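Local coordinates for transferrin binding protein B (Actinobacillus suis, PDB 3PQU) that probably binds host transferrin at the bacterial surface, as an outer-membrane lipoprotein that takes part in iron acquisition, at residues A46-R51 and K198-T203; T184-S189 and D286-D291. All blocks are in the same frame, centred on the assembly; numbering follows the deposited sequence.

Contact 1. Residues A46-R51 and K198-T203; sequences AKIPRR and KNVAAT
Arg50 and Val200 face each other in a single antiparallel bridge, a non-hydrogen-bonded pair flanked by two backbone bonds: Ala201 N to Pro49 O at 3.1 Å and Arg51 N to Asn199 O at 2.8 Å, the second nearly straight (174° at the hydrogen). A water donates to both Arg51 O and Asn199 O, adding a bridge beside the second bond. The polar side-chain link is between Arg51 and Asn199. CG of Arg51 lies anti to the backbone N, a bend at chi3 (62°) brings NE back toward Asn199, and the edge of the guanidinium meets the amide oxygen. Asn199 OD1 lies in the guanidinium plane and accepts from NH2 of Arg51 at 2.8 Å and from NE at 3.2 Å. Both donors come from the same face of the amide, whose plane is turned 39° from the guanidinium. Arg51 NE also makes a weak bond to Lys198 O, while NH1 is held by Asp67 O. This pairing joins two domains of the N-lobe: 46-51 runs out of strand 43-47 of the handle, and 198-203 belongs to the loop that follows strand 170-183 of the beta-barrel. Beyond Pro49 the contact turns apolar. CG2 of Ile48 reaches Thr203 CG2 at 3.8 Å, the two side chains crossing at about a right angle, and Ala201 CB at 4.1 Å. CD of the Pro49 ring rests on Ala201 CB, 3.8 Å away; Pro49, Ala201 and Thr203 all touch Thr179 of the barrel strand. Arg50 turns its polar end to the handle instead, NH1 bonding to Ile149 O and NH2 to Tyr131 O.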
ATOM      1  N   ALA A  46      -3.500  -6.888  14.953  1.00 21.25           N
ATOM      2  CA  ALA A  46      -4.308  -7.860  15.692  1.00 14.31           C
ATOM      3  C   ALA A  46      -4.137  -7.657  17.191  1.00 19.83           C
ATOM      4  O   ALA A  46      -3.047  -7.405  17.680  1.00 14.33           O
ATOM      5  CB  ALA A  46      -3.936  -9.291  15.325  1.00 12.24           C
ATOM      6  N   LYS A  47      -5.236  -7.797  17.904  1.00 13.99           N
ATOM      7  CA  LYS A  47      -5.248  -7.709  19.356  0.60 22.77           C
ATOM      8  C   LYS A  47      -4.498  -8.881  19.993  1.00 13.72           C
ATOM      9  O   LYS A  47      -4.573 -10.008  19.514  1.00 17.49           O
ATOM     10  CB  LYS A  47      -6.703  -7.695  19.836  0.60 22.67           C
ATOM     11  CG  LYS A  47      -6.896  -7.510  21.335  0.60 21.94           C
ATOM     12  CD  LYS A  47      -8.334  -7.083  21.605  0.60 46.99           C
ATOM     13  CE  LYS A  47      -8.539  -6.579  23.023  0.60 53.22           C
ATOM     14  NZ  LYS A  47      -9.872  -5.924  23.146  0.60 51.62           N
ATOM     15  N   ILE A  48      -3.785  -8.613  21.077  1.00 17.70           N
ATOM     16  CA  ILE A  48      -3.084  -9.670  21.826  1.00 14.85           C
ATOM     17  C   ILE A  48      -4.116 -10.487  22.613  1.00 10.72           C
ATOM     18  O   ILE A  48      -4.852  -9.918  23.422  1.00 17.80           O
ATOM     19  CB  ILE A  48      -2.007  -9.045  22.798  1.00 19.50           C
ATOM     20  CG1 ILE A  48      -0.903  -8.316  21.996  1.00 11.15           C
ATOM     21  CG2 ILE A  48      -1.368 -10.117  23.699  1.00  9.45           C
ATOM     22  CD1 ILE A  48       0.116  -7.490  22.880  1.00 11.34           C
ATOM     23  N   PRO A  49      -4.204 -11.813  22.365  1.00 23.26           N
ATOM     24  CA  PRO A  49      -5.231 -12.620  23.059  1.00 24.82           C
ATOM     25  C   PRO A  49      -4.998 -12.736  24.565  1.00 12.65           C
ATOM     26  O   PRO A  49      -3.842 -12.805  25.017  1.00 14.17           O
ATOM     27  CB  PRO A  49      -5.107 -14.006  22.394  1.00 29.86           C
ATOM     28  CG  PRO A  49      -4.583 -13.712  21.014  1.00 20.90           C
ATOM     29  CD  PRO A  49      -3.596 -12.560  21.242  1.00 14.64           C
ATOM     30  N   ARG A  50      -6.103 -12.744  25.317  1.00 18.73           N
ATOM     31  CA  ARG A  50      -6.120 -12.754  26.789  1.00 14.50           C
ATOM     32  C   ARG A  50      -7.203 -13.738  27.184  1.00 19.76           C
ATOM     33  O   ARG A  50      -8.311 -13.653  26.678  1.00 18.87           O
ATOM     34  CB  ARG A  50      -6.511 -11.359  27.318  1.00 18.00           C
ATOM     35  CG  ARG A  50      -5.388 -10.307  27.321  1.00 12.07           C
ATOM     36  CD  ARG A  50      -5.898  -8.905  26.996  1.00 20.22           C
ATOM     37  NE  ARG A  50      -6.850  -8.346  27.965  1.00 19.94           N
ATOM     38  CZ  ARG A  50      -6.502  -7.743  29.097  1.00 35.61           C
ATOM     39  NH1 ARG A  50      -5.220  -7.629  29.445  1.00 24.45           N
ATOM     40  NH2 ARG A  50      -7.435  -7.267  29.902  1.00 22.96           N
ATOM     41  N   ARG A  51      -6.906 -14.663  28.088  1.00 12.94           N
ATOM     42  CA  ARG A  51      -7.917 -15.660  28.478  1.00 16.28           C
ATOM     43  C   ARG A  51      -8.999 -15.044  29.358  1.00 16.35           C
ATOM     44  O   ARG A  51      -8.702 -14.224  30.215  1.00 14.61           O
ATOM     45  CB  ARG A  51      -7.282 -16.843  29.206  1.00 16.42           C
ATOM     46  CG  ARG A  51      -8.244 -18.023  29.400  1.00 17.05           C
ATOM     47  CD  ARG A  51      -7.498 -19.234  29.912  1.00 17.86           C
ATOM     48  NE  ARG A  51      -6.883 -19.001  31.221  1.00 22.09           N
ATOM     49  CZ  ARG A  51      -7.495 -19.253  32.375  1.00 25.10           C
ATOM     50  NH1 ARG A  51      -8.735 -19.717  32.371  1.00 24.72           N
ATOM     51  NH2 ARG A  51      -6.881 -19.024  33.527  1.00 36.50           N
ATOM     52  N   LYS A 198      -0.765 -19.090  28.628  1.00 19.92           N
ATOM     53  CA  LYS A 198      -1.797 -19.669  29.487  1.00 22.39           C
ATOM     54  C   LYS A 198      -2.893 -18.665  29.843  1.00 24.97           C
ATOM     55  O   LYS A 198      -4.080 -18.976  29.778  1.00 25.86           O
ATOM     56  CB  LYS A 198      -1.183 -20.245  30.771  1.00 31.65           C
ATOM     57  CG  LYS A 198      -0.291 -21.472  30.561  1.00 28.66           C
ATOM     58  CD  LYS A 198       0.165 -21.994  31.921  1.00 37.26           C
ATOM     59  CE  LYS A 198       0.992 -23.250  31.833  1.00 36.67           C
ATOM     60  NZ  LYS A 198       0.198 -24.460  31.474  1.00 40.61           N
ATOM     61  N   ASN A 199      -2.499 -17.465  30.250  1.00 12.69           N
ATOM     62  CA  ASN A 199      -3.484 -16.437  30.600  1.00 14.02           C
ATOM     63  C   ASN A 199      -3.414 -15.279  29.606  1.00 19.09           C
ATOM     64  O   ASN A 199      -4.401 -14.578  29.375  1.00 24.80           O
ATOM     65  CB  ASN A 199      -3.248 -15.921  32.015  1.00 19.38           C
ATOM     66  CG  ASN A 199      -3.757 -16.886  33.091  1.00 38.62           C
ATOM     67  OD1 ASN A 199      -4.371 -17.910  32.792  1.00 29.64           O
ATOM     68  ND2 ASN A 199      -3.518 -16.541  34.347  1.00 24.04           N
ATOM     69  N   VAL A 200      -2.221 -15.083  29.054  1.00 12.82           N
ATOM     70  CA  VAL A 200      -1.944 -14.013  28.098  1.00  7.78           C
ATOM     71  C   VAL A 200      -1.067 -14.641  27.033  1.00 10.88           C
ATOM     72  O   VAL A 200      -0.300 -15.551  27.331  1.00 15.65           O
ATOM     73  CB  VAL A 200      -1.242 -12.810  28.794  1.00 21.97           C
ATOM     74  CG1 VAL A 200      -0.828 -11.727  27.782  1.00 16.39           C
ATOM     75  CG2 VAL A 200      -2.159 -12.210  29.874  1.00 19.31           C
ATOM     76  N   ALA A 201      -1.213 -14.192  25.784  1.00 11.06           N
ATOM     77  CA  ALA A 201      -0.508 -14.811  24.676  1.00 13.38           C
ATOM     78  C   ALA A 201       1.000 -14.676  24.893  1.00 11.04           C
ATOM     79  O   ALA A 201       1.459 -13.708  25.507  1.00 13.95           O
ATOM     80  CB  ALA A 201      -0.918 -14.155  23.346  1.00 13.34           C
ATOM     81  N   ALA A 202       1.765 -15.638  24.389  1.00 14.00           N
ATOM     82  CA  ALA A 202       3.209 -15.452  24.314  1.00 19.49           C
ATOM     83  C   ALA A 202       3.446 -14.486  23.143  1.00 20.36           C
ATOM     84  O   ALA A 202       2.928 -14.702  22.043  1.00 15.19           O
ATOM     85  CB  ALA A 202       3.901 -16.777  24.065  1.00 16.57           C
ATOM     86  N   THR A 203       4.222 -13.431  23.379  1.00 14.40           N
ATOM     87  CA  THR A 203       4.440 -12.392  22.374  1.00  8.65           C
ATOM     88  C   THR A 203       5.928 -12.017  22.325  1.00 14.69           C
ATOM     89  O   THR A 203       6.715 -12.390  23.219  1.00  9.45           O
ATOM     90  CB  THR A 203       3.691 -11.084  22.745  1.00 10.32           C
ATOM     91  OG1 THR A 203       4.262 -10.553  23.943  1.00 13.82           O
ATOM     92  CG2 THR A 203       2.175 -11.301  22.944  1.00  8.63           C
TER
HETATM   93  O   HOH W   1      -6.369 -12.837  31.164  1.00 18.35           O

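Contact 2. Residues T184-S189 and D286-D291; sequences TSYELS and DPIFTD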
ATOM      1  N   THR A 184      -4.486 -22.985  27.897  1.00 17.97           N
ATOM      2  CA  THR A 184      -3.953 -23.341  29.207  1.00 21.44           C
ATOM      3  C   THR A 184      -3.048 -24.585  29.116  1.00 23.51           C
ATOM      4  O   THR A 184      -2.216 -24.825  29.989  1.00 29.63           O
ATOM      5  CB  THR A 184      -5.079 -23.584  30.234  1.00 27.23           C
ATOM      6  OG1 THR A 184      -5.996 -24.545  29.703  1.00 28.68           O
ATOM      7  CG2 THR A 184      -5.825 -22.287  30.541  1.00 18.91           C
ATOM      8  N   SER A 185      -3.205 -25.376  28.058  1.00 25.77           N
ATOM      9  CA  SER A 185      -2.350 -26.549  27.880  1.00 32.80           C
ATOM     10  C   SER A 185      -0.920 -26.210  27.414  1.00 38.35           C
ATOM     11  O   SER A 185      -0.037 -27.063  27.469  1.00 26.40           O
ATOM     12  CB  SER A 185      -2.987 -27.547  26.901  1.00 28.39           C
ATOM     13  OG  SER A 185      -3.229 -26.931  25.647  1.00 33.26           O
ATOM     14  N   TYR A 186      -0.688 -24.984  26.944  1.00 22.46           N
ATOM     15  CA  TYR A 186       0.649 -24.606  26.485  1.00 20.36           C
ATOM     16  C   TYR A 186       1.671 -24.718  27.596  1.00 18.31           C
ATOM     17  O   TYR A 186       1.449 -24.237  28.710  1.00 26.81           O
ATOM     18  CB  TYR A 186       0.666 -23.178  25.940  1.00 14.56           C
ATOM     19  CG  TYR A 186       0.178 -23.045  24.513  1.00 22.10           C
ATOM     20  CD1 TYR A 186       0.406 -24.046  23.573  1.00 23.33           C
ATOM     21  CD2 TYR A 186      -0.477 -21.897  24.100  1.00 17.70           C
ATOM     22  CE1 TYR A 186      -0.014 -23.893  22.252  1.00 14.42           C
ATOM     23  CE2 TYR A 186      -0.916 -21.750  22.792  1.00 16.15           C
ATOM     24  CZ  TYR A 186      -0.691 -22.735  21.890  1.00 23.44           C
ATOM     25  OH  TYR A 186      -1.148 -22.536  20.620  1.00 14.33           O
ATOM     26  N   GLU A 187       2.791 -25.364  27.303  1.00 19.26           N
ATOM     27  CA  GLU A 187       3.929 -25.345  28.216  1.00 25.85           C
ATOM     28  C   GLU A 187       5.154 -24.819  27.458  1.00 37.01           C
ATOM     29  O   GLU A 187       6.010 -25.595  27.043  1.00 34.71           O
ATOM     30  CB  GLU A 187       4.183 -26.745  28.777  1.00 31.47           C
ATOM     31  CG  GLU A 187       3.040 -27.292  29.640  1.00 39.48           C
ATOM     32  CD  GLU A 187       2.869 -26.538  30.963  1.00 52.46           C
ATOM     33  OE1 GLU A 187       3.756 -25.739  31.337  1.00 52.55           O
ATOM     34  OE2 GLU A 187       1.837 -26.747  31.639  1.00 52.63           O
ATOM     35  N   LEU A 188       5.219 -23.508  27.250  1.00 31.32           N
ATOM     36  CA  LEU A 188       6.279 -22.925  26.417  1.00 32.46           C
ATOM     37  C   LEU A 188       7.503 -22.562  27.247  1.00 30.24           C
ATOM     38  O   LEU A 188       7.383 -22.283  28.435  1.00 39.86           O
ATOM     39  CB  LEU A 188       5.767 -21.677  25.686  1.00 20.47           C
ATOM     40  CG  LEU A 188       4.363 -21.829  25.093  1.00 22.54           C
ATOM     41  CD1 LEU A 188       3.909 -20.539  24.446  1.00 23.83           C
ATOM     42  CD2 LEU A 188       4.337 -22.952  24.095  1.00 24.69           C
ATOM     43  N   SER A 189       8.679 -22.555  26.616  1.00 26.42           N
ATOM     44  CA  SER A 189       9.888 -22.068  27.277  1.00 30.00           C
ATOM     45  C   SER A 189      10.382 -20.771  26.661  1.00 20.09           C
ATOM     46  O   SER A 189      10.158 -20.510  25.485  1.00 20.03           O
ATOM     47  CB  SER A 189      11.001 -23.114  27.220  1.00 37.06           C
ATOM     48  OG  SER A 189      11.109 -23.643  25.913  1.00 52.48           O
ATOM     49  N   ASP A 286       7.698 -27.251  17.557  1.00 23.01           N
ATOM     50  CA  ASP A 286       7.312 -26.111  18.401  1.00 25.33           C
ATOM     51  C   ASP A 286       5.796 -25.877  18.306  1.00 23.89           C
ATOM     52  O   ASP A 286       5.252 -25.755  17.193  1.00 25.82           O
ATOM     53  CB  ASP A 286       8.082 -24.843  18.005  1.00 20.73           C
ATOM     54  CG  ASP A 286       7.945 -23.737  19.042  1.00 28.00           C
ATOM     55  OD1 ASP A 286       8.966 -23.408  19.676  1.00 25.85           O
ATOM     56  OD2 ASP A 286       6.819 -23.227  19.248  1.00 21.92           O
ATOM     57  N   PRO A 287       5.102 -25.823  19.456  1.00 24.20           N
ATOM     58  CA  PRO A 287       3.641 -25.717  19.322  1.00 24.31           C
ATOM     59  C   PRO A 287       3.160 -24.369  18.791  1.00 26.45           C
ATOM     60  O   PRO A 287       2.025 -24.298  18.307  1.00 20.65           O
ATOM     61  CB  PRO A 287       3.121 -25.942  20.750  1.00 24.80           C
ATOM     62  CG  PRO A 287       4.306 -25.646  21.646  1.00 28.45           C
ATOM     63  CD  PRO A 287       5.539 -25.974  20.864  1.00 24.15           C
ATOM     64  N   ILE A 288       3.972 -23.317  18.839  1.00 20.26           N
ATOM     65  CA  ILE A 288       3.472 -22.069  18.249  1.00 10.37           C
ATOM     66  C   ILE A 288       4.211 -21.569  17.017  1.00 12.36           C
ATOM     67  O   ILE A 288       3.595 -20.968  16.142  1.00 21.00           O
ATOM     68  CB  ILE A 288       3.289 -20.924  19.282  1.00 21.97           C
ATOM     69  CG1 ILE A 288       4.610 -20.487  19.858  1.00 12.67           C
ATOM     70  CG2 ILE A 288       2.353 -21.355  20.420  1.00 27.81           C
ATOM     71  CD1 ILE A 288       4.500 -19.179  20.744  1.00 19.36           C
ATOM     72  N   PHE A 289       5.522 -21.807  16.942  1.00 12.33           N
ATOM     73  CA  PHE A 289       6.301 -21.368  15.780  1.00 18.83           C
ATOM     74  C   PHE A 289       6.229 -22.404  14.659  1.00 25.05           C
ATOM     75  O   PHE A 289       7.128 -23.229  14.477  1.00 19.56           O
ATOM     76  CB  PHE A 289       7.742 -20.992  16.192  1.00  9.56           C
ATOM     77  CG  PHE A 289       7.780 -19.829  17.164  1.00 16.37           C
ATOM     78  CD1 PHE A 289       7.512 -18.543  16.729  1.00 10.78           C
ATOM     79  CD2 PHE A 289       8.000 -20.033  18.514  1.00 20.19           C
ATOM     80  CE1 PHE A 289       7.508 -17.457  17.632  1.00 13.15           C
ATOM     81  CE2 PHE A 289       8.008 -18.952  19.423  1.00 22.75           C
ATOM     82  CZ  PHE A 289       7.758 -17.674  18.968  1.00 22.62           C
ATOM     83  N   THR A 290       5.118 -22.358  13.925  1.00 15.23           N
ATOM     84  CA  THR A 290       4.801 -23.367  12.918  1.00 16.02           C
ATOM     85  C   THR A 290       4.737 -22.716  11.538  1.00 19.69           C
ATOM     86  O   THR A 290       4.887 -21.502  11.428  1.00 14.27           O
ATOM     87  CB  THR A 290       3.444 -23.989  13.199  1.00 19.69           C
ATOM     88  OG1 THR A 290       2.508 -22.929  13.418  1.00 12.82           O
ATOM     89  CG2 THR A 290       3.487 -24.908  14.443  1.00 11.55           C
ATOM     90  N   ASP A 291       4.466 -23.519  10.504  1.00 12.98           N
ATOM     91  CA  ASP A 291       4.469 -23.057   9.107  1.00 10.23           C
ATOM     92  C   ASP A 291       3.287 -22.159   8.806  1.00 12.55           C
ATOM     93  O   ASP A 291       2.222 -22.317   9.402  1.00 11.75           O
ATOM     94  CB  ASP A 291       4.375 -24.252   8.136  1.00 10.93           C
ATOM     95  CG  ASP A 291       5.612 -25.110   8.138  1.00 28.64           C
ATOM     96  OD1 ASP A 291       6.699 -24.597   8.519  1.00 25.64           O
ATOM     97  OD2 ASP A 291       5.493 -26.287   7.722  1.00 23.38           O
TER
HETATM   98  O   HOH W   2      -1.248 -24.433  18.872  1.00 38.70           O
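Ile288 lays its CG2 methyl over one face of the Tyr186 ring in a CH-pi contact, the carbon 4.1 Å from the ring centroid and 29° off the normal. The methyl is displaced toward the hydroxyl end, which is why its shortest approach is to Tyr186 CZ, at 3.7 Å. Plain apolar contacts continue alongside. Pro287 CB comes within 4.0 Å of Tyr186 CE1, and Pro287 CG within 3.6 Å of Leu188 CD2. The other branch of the leucine, CD1, meets Ile288 CD1, the two side chains crossing at about a right angle. No direct hydrogen bond joins the segments. A water in the plane of the Tyr186 ring donates to its OH at 2.6 Å and only weakly to Pro287 O; the same OH is hydrogen-bonded to Asp181 OD2, which ties the hydroxyl to the barrel strand as well. Within 286-291, one carboxylate oxygen organises the turn: Asp286 OD2 takes Ile288 N on its anti lone pair at 2.9 Å. Phe289 N meets Asp286 OD2 from above the carboxylate plane at 3.0 Å. These two bonds close the turn on which Pro287 and Ile288 sit. The bond from Ile288 N makes an Asx turn, and with that from Phe289 N it completes an Asx motif, here in the loop joining strands 274-281 and 292-300 of the N-lobe beta-barrel and packed against the long loop after strand 170-183.

Along the chain the segments alternate: 46-51, 184-189, 198-203, then 286-291. The centres of contacts 1 and 2 are about 13 Å apart, on the same side of the chain's centre, and both draw on the loop between strands 170-183 and 218-219. Contact 1 ties that loop to the handle, contact 2 to another loop of the same barrel. Lys198 joins them directly: its NZ forms a salt bridge with Glu187 OE2 at 2.8 Å, probably hydrogen-bonds to Thr184 O and lies near Tyr186 O. Arg51 also touches Thr184, and Leu188 touches Ala202. One barrel loop thus connects the handle to the neighbouring barrel turn within the N-lobe.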